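Local atomic coordinates of ABC transporter binding protein AcbH (Actinoplanes, PDB entry 3OO8), a protein that binds beta-D-galactopyranose, with an exclusive preference for it, as the extracellular solute receptor of a bacterial ABC transporter. Residues P136-P141 with A329-T334. The protein carries 2 engineered substitutions. Residues are numbered along the deposited sequence; the frame is centred on the assembly and turned at random.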
loop_
_atom_site.group_PDB
_atom_site.type_symbol
_atom_site.label_atom_id
_atom_site.label_comp_id
_atom_site.label_asym_id
_atom_site.label_seq_id
_atom_site.Cartn_x
_atom_site.Cartn_y
_atom_site.Cartn_z
ATOM N N PRO A 136 12.532 4.526 -3.394
ATOM C CA PRO A 136 11.078 4.804 -3.327
ATOM C C PRO A 136 10.790 6.283 -3.493
ATOM O O PRO A 136 11.681 7.118 -3.273
ATOM C CB PRO A 136 10.735 4.372 -1.894
ATOM C CG PRO A 136 11.935 4.638 -1.107
ATOM C CD PRO A 136 13.108 4.375 -2.039
ATOM N N LEU A 137 9.544 6.605 -3.840
ATOM C CA LEU A 137 9.148 8.005 -4.066
ATOM C C LEU A 137 7.998 8.423 -3.162
ATOM O O LEU A 137 8.094 9.459 -2.500
ATOM C CB LEU A 137 8.777 8.251 -5.549
ATOM C CG LEU A 137 8.707 9.747 -5.898
ATOM C CD1 LEU A 137 10.082 10.422 -5.790
ATOM C CD2 LEU A 137 8.122 9.881 -7.313
ATOM N N TYR A 138 6.908 7.645 -3.116
ATOM C CA TYR A 138 5.725 8.030 -2.340
ATOM C C TYR A 138 4.911 6.783 -1.975
ATOM O O TYR A 138 5.074 5.717 -2.570
ATOM C CB TYR A 138 4.796 9.007 -3.112
ATOM C CG TYR A 138 4.394 8.442 -4.459
ATOM C CD1 TYR A 138 3.385 7.469 -4.549
ATOM C CD2 TYR A 138 5.097 8.791 -5.622
ATOM C CE1 TYR A 138 3.065 6.857 -5.786
ATOM C CE2 TYR A 138 4.817 8.168 -6.846
ATOM C CZ TYR A 138 3.803 7.222 -6.915
ATOM O OH TYR A 138 3.548 6.634 -8.124
ATOM N N ASN A 139 4.045 6.956 -0.992
ATOM C CA ASN A 139 3.064 5.931 -0.601
ATOM C C ASN A 139 1.773 6.577 -0.109
ATOM O O ASN A 139 1.661 7.811 -0.105
ATOM C CB ASN A 139 3.657 4.859 0.337
ATOM C CG ASN A 139 4.312 5.426 1.585
ATOM O OD1 ASN A 139 4.006 6.539 2.032
ATOM N ND2 ASN A 139 5.221 4.633 2.173
ATOM N N TYR A 140 0.805 5.771 0.344
ATOM C CA TYR A 140 -0.441 6.314 0.935
ATOM C C TYR A 140 -0.945 5.248 1.899
ATOM O O TYR A 140 -0.647 4.076 1.728
ATOM C CB TYR A 140 -1.492 6.622 -0.138
ATOM C CG TYR A 140 -1.991 5.380 -0.813
ATOM C CD1 TYR A 140 -3.086 4.689 -0.295
ATOM C CD2 TYR A 140 -1.364 4.894 -1.955
ATOM C CE1 TYR A 140 -3.529 3.523 -0.915
ATOM C CE2 TYR A 140 -1.809 3.739 -2.564
ATOM C CZ TYR A 140 -2.883 3.076 -2.034
ATOM O OH TYR A 140 -3.370 1.904 -2.611
ATOM N N PRO A 141 -1.756 5.656 2.876
ATOM C CA PRO A 141 -2.136 4.736 3.954
ATOM C C PRO A 141 -3.485 4.042 3.822
ATOM O O PRO A 141 -4.398 4.546 3.166
ATOM C CB PRO A 141 -2.185 5.672 5.163
ATOM C CG PRO A 141 -2.776 6.963 4.542
ATOM C CD PRO A 141 -2.111 7.062 3.176
ATOM N N ALA A 329 8.675 16.327 -3.497
ATOM C CA ALA A 329 7.740 17.457 -3.463
ATOM C C ALA A 329 7.347 17.904 -4.872
ATOM O O ALA A 329 6.179 18.192 -5.107
ATOM C CB ALA A 329 8.324 18.622 -2.692
ATOM N N ALA A 330 8.316 17.917 -5.784
ATOM C CA ALA A 330 8.058 18.311 -7.181
ATOM C C ALA A 330 7.048 17.372 -7.845
ATOM O O ALA A 330 6.020 17.807 -8.362
ATOM C CB ALA A 330 9.337 18.354 -7.955
ATOM N N PHE A 331 7.300 16.068 -7.777
ATOM C CA PHE A 331 6.385 15.101 -8.398
ATOM C C PHE A 331 4.977 15.176 -7.816
ATOM O O PHE A 331 3.951 14.978 -8.499
ATOM C CB PHE A 331 6.927 13.673 -8.226
ATOM C CG PHE A 331 6.060 12.644 -8.853
ATOM C CD1 PHE A 331 6.146 12.411 -10.216
ATOM C CD2 PHE A 331 5.115 11.925 -8.105
ATOM C CE1 PHE A 331 5.329 11.464 -10.821
ATOM C CE2 PHE A 331 4.318 10.993 -8.715
ATOM C CZ PHE A 331 4.415 10.757 -10.068
ATOM N N LEU A 332 4.909 15.417 -6.501
ATOM C CA LEU A 332 3.627 15.373 -5.807
ATOM C C LEU A 332 2.785 16.659 -5.830
ATOM O O LEU A 332 1.677 16.673 -5.310
ATOM C CB LEU A 332 3.825 14.898 -4.353
ATOM C CG LEU A 332 4.365 13.454 -4.252
ATOM C CD1 LEU A 332 4.739 13.223 -2.785
ATOM C CD2 LEU A 332 3.283 12.466 -4.681
ATOM N N LYS A 333 3.280 17.710 -6.478
ATOM C CA LYS A 333 2.528 18.987 -6.498
ATOM C C LYS A 333 1.056 18.822 -6.858
ATOM O O LYS A 333 0.179 19.435 -6.225
ATOM C CB LYS A 333 3.186 19.976 -7.473
ATOM C CG LYS A 333 4.506 20.530 -6.999
ATOM C CD LYS A 333 4.965 21.671 -7.948
ATOM C CE LYS A 333 5.154 21.164 -9.390
ATOM N NZ LYS A 333 6.402 20.363 -9.665
ATOM N N THR A 334 0.777 18.008 -7.872
ATOM C CA THR A 334 -0.590 17.819 -8.342
ATOM C C THR A 334 -1.226 16.505 -7.870
ATOM O O THR A 334 -2.302 16.160 -8.332
ATOM C CB THR A 334 -0.668 17.833 -9.889
ATOM O OG1 THR A 334 0.137 16.775 -10.450
ATOM C CG2 THR A 334 -0.207 19.162 -10.459
#
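Y138 and F331 lie with their ring planes almost parallel, at 2°, but strongly offset, with little of one ring over the other; the centroids are 5.5 Å apart. The nearest atoms are Y138 CE2 and F331 CE2, 3.4 Å apart, and the approach is oblique. L137 adds a CH-pi contact: its CD2 methyl sits over one face of the F331 ring, 4.0 Å from the centroid and 26° off the normal, displaced toward CD2 of that ring. F331 reaches the strand because its CG is anti to the backbone N (chi1 -179°), which extends the ring from the helix.

L332 makes a lighter apolar contact: its CD2 methyl reaches the CB and CG end of Y138, lying 4.1 Å from Y138 CB. The four side chains are buried and join helix 325-332 to strand 134-147, a long member of the mixed sheet in this class 2 solute-binding fold. On the helix side, F331 also packs on A44 and F45 of helix 39-56, and its ring meets that of Y36.

The Y138 hydroxyl hydrogen-bonds to D301 and to the hydroxyl of Y36, which fixes the far end of the ring; Y36 thus touches both aromatics of the contact. The Y138 side chain lies about 3 Å from a bound glycerol, probably from the crystallisation liquor. It is also near, but not in contact with, R373, which binds galactose in a structure of this protein: the two side chains are about 7 Å apart.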